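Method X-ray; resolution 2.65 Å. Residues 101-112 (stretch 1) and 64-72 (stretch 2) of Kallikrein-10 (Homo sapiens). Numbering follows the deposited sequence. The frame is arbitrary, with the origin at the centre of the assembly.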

ATOM      1  N   LEU A 101       0.479 -16.082   1.836  1.00 25.86           N
ATOM      2  CA  LEU A 101      -0.331 -16.795   0.853  1.00 31.26           C
ATOM      3  C   LEU A 101      -0.270 -18.308   1.079  1.00 30.20           C
ATOM      4  O   LEU A 101       0.786 -18.875   1.382  1.00 29.88           O
ATOM      5  CB  LEU A 101       0.118 -16.454  -0.571  1.00 29.39           C
ATOM      6  CG  LEU A 101       0.103 -14.978  -0.979  1.00 32.02           C
ATOM      7  CD1 LEU A 101       0.310 -14.802  -2.488  1.00 26.67           C
ATOM      8  CD2 LEU A 101      -1.177 -14.300  -0.517  1.00 25.51           C
ATOM      9  N   ALA A 102      -1.428 -18.956   0.947  1.00 33.53           N
ATOM     10  CA  ALA A 102      -1.507 -20.399   1.132  1.00 36.92           C
ATOM     11  C   ALA A 102      -0.473 -21.096   0.270  1.00 35.99           C
ATOM     12  O   ALA A 102       0.369 -21.847   0.770  1.00 34.84           O
ATOM     13  CB  ALA A 102      -2.917 -20.890   0.801  1.00 30.95           C
ATOM     14  N   ARG A 103      -0.483 -20.800  -1.022  1.00 37.96           N
ATOM     15  CA  ARG A 103       0.466 -21.335  -1.976  1.00 44.60           C
ATOM     16  C   ARG A 103       1.269 -20.199  -2.606  1.00 40.56           C
ATOM     17  O   ARG A 103       0.731 -19.105  -2.834  1.00 34.58           O
ATOM     18  CB  ARG A 103      -0.257 -22.135  -3.072  1.00 45.02           C
ATOM     19  CG  ARG A 103      -1.167 -23.233  -2.533  1.00 47.27           C
ATOM     20  CD  ARG A 103      -1.854 -24.018  -3.652  1.00 52.33           C
ATOM     21  NE  ARG A 103      -3.064 -23.378  -4.177  1.00 49.56           N
ATOM     22  CZ  ARG A 103      -3.185 -22.901  -5.414  1.00 45.29           C
ATOM     23  NH1 ARG A 103      -2.171 -22.981  -6.271  1.00 42.77           N
ATOM     24  NH2 ARG A 103      -4.326 -22.351  -5.802  1.00 38.73           N
ATOM     25  N   PRO A 104       2.551 -20.433  -2.900  1.00 33.68           N
ATOM     26  CA  PRO A 104       3.388 -19.372  -3.473  1.00 32.16           C
ATOM     27  C   PRO A 104       2.885 -18.919  -4.834  1.00 33.74           C
ATOM     28  O   PRO A 104       2.316 -19.692  -5.609  1.00 36.01           O
ATOM     29  CB  PRO A 104       4.770 -20.028  -3.600  1.00 32.54           C
ATOM     30  CG  PRO A 104       4.716 -21.249  -2.759  1.00 33.78           C
ATOM     31  CD  PRO A 104       3.289 -21.691  -2.732  1.00 31.23           C
ATOM     32  N   VAL A 105       3.108 -17.639  -5.115  1.00 34.43           N
ATOM     33  CA  VAL A 105       2.929 -17.126  -6.462  1.00 34.27           C
ATOM     34  C   VAL A 105       3.964 -17.769  -7.381  1.00 36.42           C
ATOM     35  O   VAL A 105       5.061 -18.144  -6.950  1.00 40.53           O
ATOM     36  CB  VAL A 105       3.054 -15.593  -6.430  1.00 33.57           C
ATOM     37  CG1 VAL A 105       3.571 -15.056  -7.731  1.00 35.89           C
ATOM     38  CG2 VAL A 105       1.726 -14.975  -6.101  1.00 34.02           C
ATOM     39  N   VAL A 106       3.606 -17.942  -8.648  1.00 34.60           N
ATOM     40  CA  VAL A 106       4.574 -18.301  -9.676  1.00 38.11           C
ATOM     41  C   VAL A 106       5.065 -16.991 -10.277  1.00 35.65           C
ATOM     42  O   VAL A 106       4.306 -16.307 -10.965  1.00 33.24           O
ATOM     43  CB  VAL A 106       3.958 -19.207 -10.750  1.00 48.24           C
ATOM     44  CG1 VAL A 106       5.038 -19.780 -11.661  1.00 42.39           C
ATOM     45  CG2 VAL A 106       3.116 -20.330 -10.121  1.00 42.49           C
ATOM     46  N   LEU A 107       6.337 -16.653 -10.059  1.00 30.64           N
ATOM     47  CA  LEU A 107       6.824 -15.345 -10.485  1.00 34.32           C
ATOM     48  C   LEU A 107       6.816 -15.287 -12.005  1.00 39.76           C
ATOM     49  O   LEU A 107       7.544 -16.032 -12.666  1.00 50.80           O
ATOM     50  CB  LEU A 107       8.235 -15.137  -9.946  1.00 37.98           C
ATOM     51  CG  LEU A 107       8.944 -13.796 -10.134  1.00 46.68           C
ATOM     52  CD1 LEU A 107       8.600 -12.838  -8.982  1.00 47.94           C
ATOM     53  CD2 LEU A 107      10.468 -13.966 -10.269  1.00 42.63           C
ATOM     54  N   GLY A 108       5.984 -14.424 -12.574  1.00 38.11           N
ATOM     55  CA  GLY A 108       5.966 -14.242 -14.005  1.00 40.49           C
ATOM     56  C   GLY A 108       6.348 -12.845 -14.425  1.00 41.23           C
ATOM     57  O   GLY A 108       6.660 -11.990 -13.599  1.00 39.92           O
ATOM     58  N   PRO A 109       6.170 -12.542 -15.688  1.00 49.87           N
ATOM     59  CA  PRO A 109       6.305 -11.177 -16.168  1.00 46.10           C
ATOM     60  C   PRO A 109       5.167 -10.383 -15.561  1.00 46.57           C
ATOM     61  O   PRO A 109       5.258  -9.245 -15.177  1.00 54.65           O
ATOM     62  CB  PRO A 109       6.022 -11.299 -17.654  1.00 43.66           C
ATOM     63  CG  PRO A 109       5.572 -12.667 -17.910  1.00 45.22           C
ATOM     64  CD  PRO A 109       5.419 -13.375 -16.625  1.00 46.68           C
ATOM     65  N   ARG A 110       4.052 -11.072 -15.545  1.00 46.01           N
ATOM     66  CA  ARG A 110       2.753 -10.683 -15.056  1.00 46.29           C
ATOM     67  C   ARG A 110       2.569 -10.422 -13.563  1.00 40.68           C
ATOM     68  O   ARG A 110       1.792  -9.592 -13.173  1.00 38.73           O
ATOM     69  CB  ARG A 110       1.845 -11.802 -15.456  1.00 52.91           C
ATOM     70  CG  ARG A 110       2.233 -13.059 -14.740  1.00 49.94           C
ATOM     71  CD  ARG A 110       1.514 -14.158 -15.409  1.00 54.29           C
ATOM     72  NE  ARG A 110       2.045 -14.267 -16.752  1.00 63.58           N
ATOM     73  CZ  ARG A 110       1.424 -14.867 -17.759  1.00 66.56           C
ATOM     74  NH1 ARG A 110       2.004 -14.946 -18.947  1.00 65.59           N
ATOM     75  NH2 ARG A 110       0.226 -15.382 -17.575  1.00 63.30           N
ATOM     76  N   VAL A 111       3.244 -11.196 -12.744  1.00 39.63           N
ATOM     77  CA  VAL A 111       3.186 -11.063 -11.316  1.00 34.04           C
ATOM     78  C   VAL A 111       4.568 -11.162 -10.726  1.00 33.04           C
ATOM     79  O   VAL A 111       5.159 -12.158 -10.833  1.00 40.66           O
ATOM     80  CB  VAL A 111       2.358 -12.223 -10.742  1.00 36.76           C
ATOM     81  CG1 VAL A 111       2.355 -12.230  -9.248  1.00 38.22           C
ATOM     82  CG2 VAL A 111       0.947 -12.146 -11.210  1.00 45.27           C
ATOM     83  N   ARG A 112       5.072 -10.153 -10.072  1.00 28.65           N
ATOM     84  CA  ARG A 112       6.367 -10.173  -9.407  1.00 29.09           C
ATOM     85  C   ARG A 112       6.257  -9.486  -8.057  1.00 29.02           C
ATOM     86  O   ARG A 112       5.417  -8.612  -7.844  1.00 28.51           O
ATOM     87  CB  ARG A 112       7.471  -9.448 -10.200  1.00 31.36           C
ATOM     88  CG  ARG A 112       7.838  -9.990 -11.553  1.00 35.89           C
ATOM     89  CD  ARG A 112       7.837  -8.897 -12.626  1.00 37.24           C
ATOM     90  NE  ARG A 112       8.499  -7.663 -12.202  1.00 38.71           N
ATOM     91  CZ  ARG A 112       8.618  -6.576 -12.968  1.00 43.88           C
ATOM     92  NH1 ARG A 112       8.133  -6.562 -14.206  1.00 35.15           N
ATOM     93  NH2 ARG A 112       9.230  -5.494 -12.497  1.00 49.94           N
TER
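Stretch 2, residues 64-72: GEQLRRTTR

An irregular segment can be tied to a β-strand largely through a long polar side chain that serves its carbonyl groups, and this pair of stretches in kallikrein-10 is a compact example. Residues 66-72 of stretch 2 form an extended strand, whereas most of stretch 1 is loop. The two stretches run antiparallel: Leu101 lies near Thr70, with CA atoms 4.4 Å apart, and Val105 lies near Gln66, with CA atoms 7.5 Å apart. The backbones therefore separate along the contact, which buries 651 Å² in total.

Where they are closest, main chain meets main chain. Leu101 and Thr70 form a non-hydrogen-bonded antiparallel pair with diverging side chains. Beside it, Ala102 N donates to Arg69 O at a notably short 2.5 Å, and Leu101 CA approaches the same oxygen, Arg69 O, at 3.3 Å in a CA-H...O contact. One carbonyl thus receives both approaches.

Farther along, the gap is spanned by side chains, and Arg68 contributes most. Its CA-to-CB bond points toward stretch 1, and Leu101 CD1 packs on Arg68 CG at 4.0 Å. The guanidinium then answers two consecutive loop carbonyls. Arg68 NH2 donates to Pro104 O at 2.8 Å, close to the guanidinium plane; Arg68 NE donates to Pro104 O at 3.3 Å and, by a weak bond, to Arg103 O at 3.0 Å. Arg68 NH1 turns back to its own strand and donates to Leu67 O at 3.0 Å, so each guanidinium nitrogen has an acceptor.

The same group lies flat on the guanidinium of Arg103, the planes inclined by 20° and the centres 4.5 Å apart. This brings like charges together, with Arg103 NH1 4.1 Å from Arg68 NE, but stacking leaves the in-plane N-H groups of Arg68 directed at carbonyl oxygens.

The CA-to-CB bond of Gln66 also points toward stretch 1. Gln66 OE1 accepts a weak hydrogen bond from Val106 N at 3.5 Å, a side-chain acceptor meeting a backbone donor. Valine methyls lie beside its polar ends, Val105 CG1 4.0 Å from Gln66 OE1 and Val111 CG2 4.0 Å from Gln66 NE2, and NE2 finds no acceptor in either stretch.

At the far end, beyond the strand, the CA-to-CB bonds of Arg110 and Glu65 each point toward the other stretch. Arg110 NH2 and Glu65 OE1 form a salt bridge at 3.5 Å, its hydrogen bond weak; a clash in the model makes the position of this carboxylate oxygen less certain. Around Pro109 and Arg110 the loop closes on itself, with Gly108 N donating to Val111 O at 3.0 Å.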

ATOM      1  N   GLY A  64      -9.091 -14.193 -12.823  1.00 66.94           N
ATOM      2  CA  GLY A  64      -8.041 -13.451 -12.148  1.00 63.51           C
ATOM      3  C   GLY A  64      -6.804 -14.185 -12.534  1.00 61.50           C
ATOM      4  O   GLY A  64      -6.904 -15.391 -12.656  1.00 70.82           O
ATOM      5  N   GLU A  65      -5.670 -13.521 -12.691  1.00 56.12           N
ATOM      6  CA  GLU A  65      -4.530 -14.261 -13.126  1.00 60.09           C
ATOM      7  C   GLU A  65      -4.217 -15.315 -12.105  1.00 65.61           C
ATOM      8  O   GLU A  65      -4.349 -16.496 -12.406  1.00 70.93           O
ATOM      9  CB  GLU A  65      -3.362 -13.329 -13.292  1.00 51.81           C
ATOM     10  CG  GLU A  65      -3.368 -12.614 -14.618  1.00 59.09           C
ATOM     11  CD  GLU A  65      -2.223 -12.993 -15.517  1.00 64.52           C
ATOM     12  OE1 GLU A  65      -1.222 -13.506 -15.028  1.00 63.16           O
ATOM     13  OE2 GLU A  65      -2.311 -12.751 -16.721  1.00 68.82           O
ATOM     14  N   GLN A  66      -3.925 -14.923 -10.877  1.00 52.94           N
ATOM     15  CA  GLN A  66      -3.634 -15.911  -9.871  1.00 51.22           C
ATOM     16  C   GLN A  66      -4.327 -15.602  -8.592  1.00 50.36           C
ATOM     17  O   GLN A  66      -4.163 -14.549  -8.038  1.00 44.76           O
ATOM     18  CB  GLN A  66      -2.142 -16.073  -9.685  1.00 49.54           C
ATOM     19  CG  GLN A  66      -1.469 -16.452 -10.975  1.00 52.13           C
ATOM     20  CD  GLN A  66       0.042 -16.339 -10.989  1.00 51.72           C
ATOM     21  OE1 GLN A  66       0.712 -16.599 -10.011  1.00 45.06           O
ATOM     22  NE2 GLN A  66       0.577 -15.999 -12.143  1.00 58.41           N
ATOM     23  N   LEU A  67      -5.100 -16.560  -8.126  1.00 45.95           N
ATOM     24  CA  LEU A  67      -5.839 -16.410  -6.917  1.00 45.27           C
ATOM     25  C   LEU A  67      -5.175 -17.154  -5.826  1.00 43.92           C
ATOM     26  O   LEU A  67      -4.723 -18.248  -5.997  1.00 39.71           O
ATOM     27  CB  LEU A  67      -7.238 -16.975  -7.073  1.00 44.35           C
ATOM     28  CG  LEU A  67      -8.208 -16.139  -7.870  1.00 52.20           C
ATOM     29  CD1 LEU A  67      -9.620 -16.654  -7.765  1.00 47.99           C
ATOM     30  CD2 LEU A  67      -8.136 -14.731  -7.363  1.00 50.33           C
ATOM     31  N   ARG A  68      -5.130 -16.546  -4.676  1.00 37.80           N
ATOM     32  CA  ARG A  68      -4.575 -17.254  -3.531  1.00 35.06           C
ATOM     33  C   ARG A  68      -5.377 -16.845  -2.311  1.00 33.75           C
ATOM     34  O   ARG A  68      -6.186 -15.923  -2.351  1.00 37.51           O
ATOM     35  CB  ARG A  68      -3.089 -16.955  -3.286  1.00 27.84           C
ATOM     36  CG  ARG A  68      -2.155 -17.372  -4.385  1.00 39.67           C
ATOM     37  CD  ARG A  68      -2.064 -18.873  -4.535  1.00 34.47           C
ATOM     38  NE  ARG A  68      -0.922 -19.207  -5.376  1.00 38.78           N
ATOM     39  CZ  ARG A  68      -0.959 -19.224  -6.703  1.00 33.45           C
ATOM     40  NH1 ARG A  68      -2.082 -18.936  -7.336  1.00 35.95           N
ATOM     41  NH2 ARG A  68       0.125 -19.528  -7.394  1.00 34.91           N
ATOM     42  N   ARG A  69      -5.164 -17.549  -1.220  1.00 37.72           N
ATOM     43  CA  ARG A  69      -5.742 -17.156   0.046  1.00 36.04           C
ATOM     44  C   ARG A  69      -4.667 -17.077   1.087  1.00 34.39           C
ATOM     45  O   ARG A  69      -3.571 -17.613   0.927  1.00 39.42           O
ATOM     46  CB  ARG A  69      -6.782 -18.129   0.520  1.00 37.07           C
ATOM     47  CG  ARG A  69      -7.861 -18.123  -0.399  1.00 46.27           C
ATOM     48  CD  ARG A  69      -8.733 -19.178  -0.031  1.00 57.20           C
ATOM     49  NE  ARG A  69      -8.636 -20.212  -1.022  1.00 57.85           N
ATOM     50  CZ  ARG A  69      -9.640 -21.024  -1.253  1.00 55.59           C
ATOM     51  NH1 ARG A  69      -9.559 -21.943  -2.210  1.00 59.15           N
ATOM     52  NH2 ARG A  69     -10.785 -20.774  -0.617  1.00 50.99           N
ATOM     53  N   THR A  70      -5.013 -16.427   2.175  1.00 33.28           N
ATOM     54  CA  THR A  70      -4.037 -16.168   3.209  1.00 33.72           C
ATOM     55  C   THR A  70      -4.232 -17.159   4.351  1.00 32.99           C
ATOM     56  O   THR A  70      -5.328 -17.682   4.575  1.00 37.20           O
ATOM     57  CB  THR A  70      -4.125 -14.705   3.668  1.00 25.99           C
ATOM     58  OG1 THR A  70      -5.417 -14.444   4.197  1.00 24.68           O
ATOM     59  CG2 THR A  70      -3.932 -13.795   2.474  1.00 24.58           C
ATOM     60  N   THR A  71      -3.125 -17.508   4.991  1.00 29.17           N
ATOM     61  CA  THR A  71      -3.154 -18.285   6.219  1.00 28.52           C
ATOM     62  C   THR A  71      -2.597 -17.445   7.360  1.00 28.85           C
ATOM     63  O   THR A  71      -3.360 -16.944   8.187  1.00 29.34           O
ATOM     64  CB  THR A  71      -2.365 -19.580   6.046  1.00 34.86           C
ATOM     65  OG1 THR A  71      -1.091 -19.271   5.465  1.00 37.58           O
ATOM     66  CG2 THR A  71      -3.103 -20.524   5.124  1.00 35.50           C
ATOM     67  N   ARG A  72      -1.285 -17.243   7.405  1.00 32.30           N
ATOM     68  CA  ARG A  72      -0.703 -16.423   8.457  1.00 25.49           C
ATOM     69  C   ARG A  72      -0.978 -14.960   8.175  1.00 21.72           C
ATOM     70  O   ARG A  72      -0.841 -14.489   7.039  1.00 25.49           O
ATOM     71  CB  ARG A  72       0.796 -16.679   8.576  1.00 24.84           C
ATOM     72  CG  ARG A  72       1.127 -18.100   9.014  1.00 26.53           C
ATOM     73  CD  ARG A  72       2.590 -18.222   9.294  1.00 26.26           C
ATOM     74  NE  ARG A  72       2.990 -17.371  10.399  1.00 23.14           N
ATOM     75  CZ  ARG A  72       4.235 -16.940  10.582  1.00 30.14           C
ATOM     76  NH1 ARG A  72       5.186 -17.285   9.716  1.00 25.78           N
ATOM     77  NH2 ARG A  72       4.527 -16.166  11.627  1.00 30.83           N
TER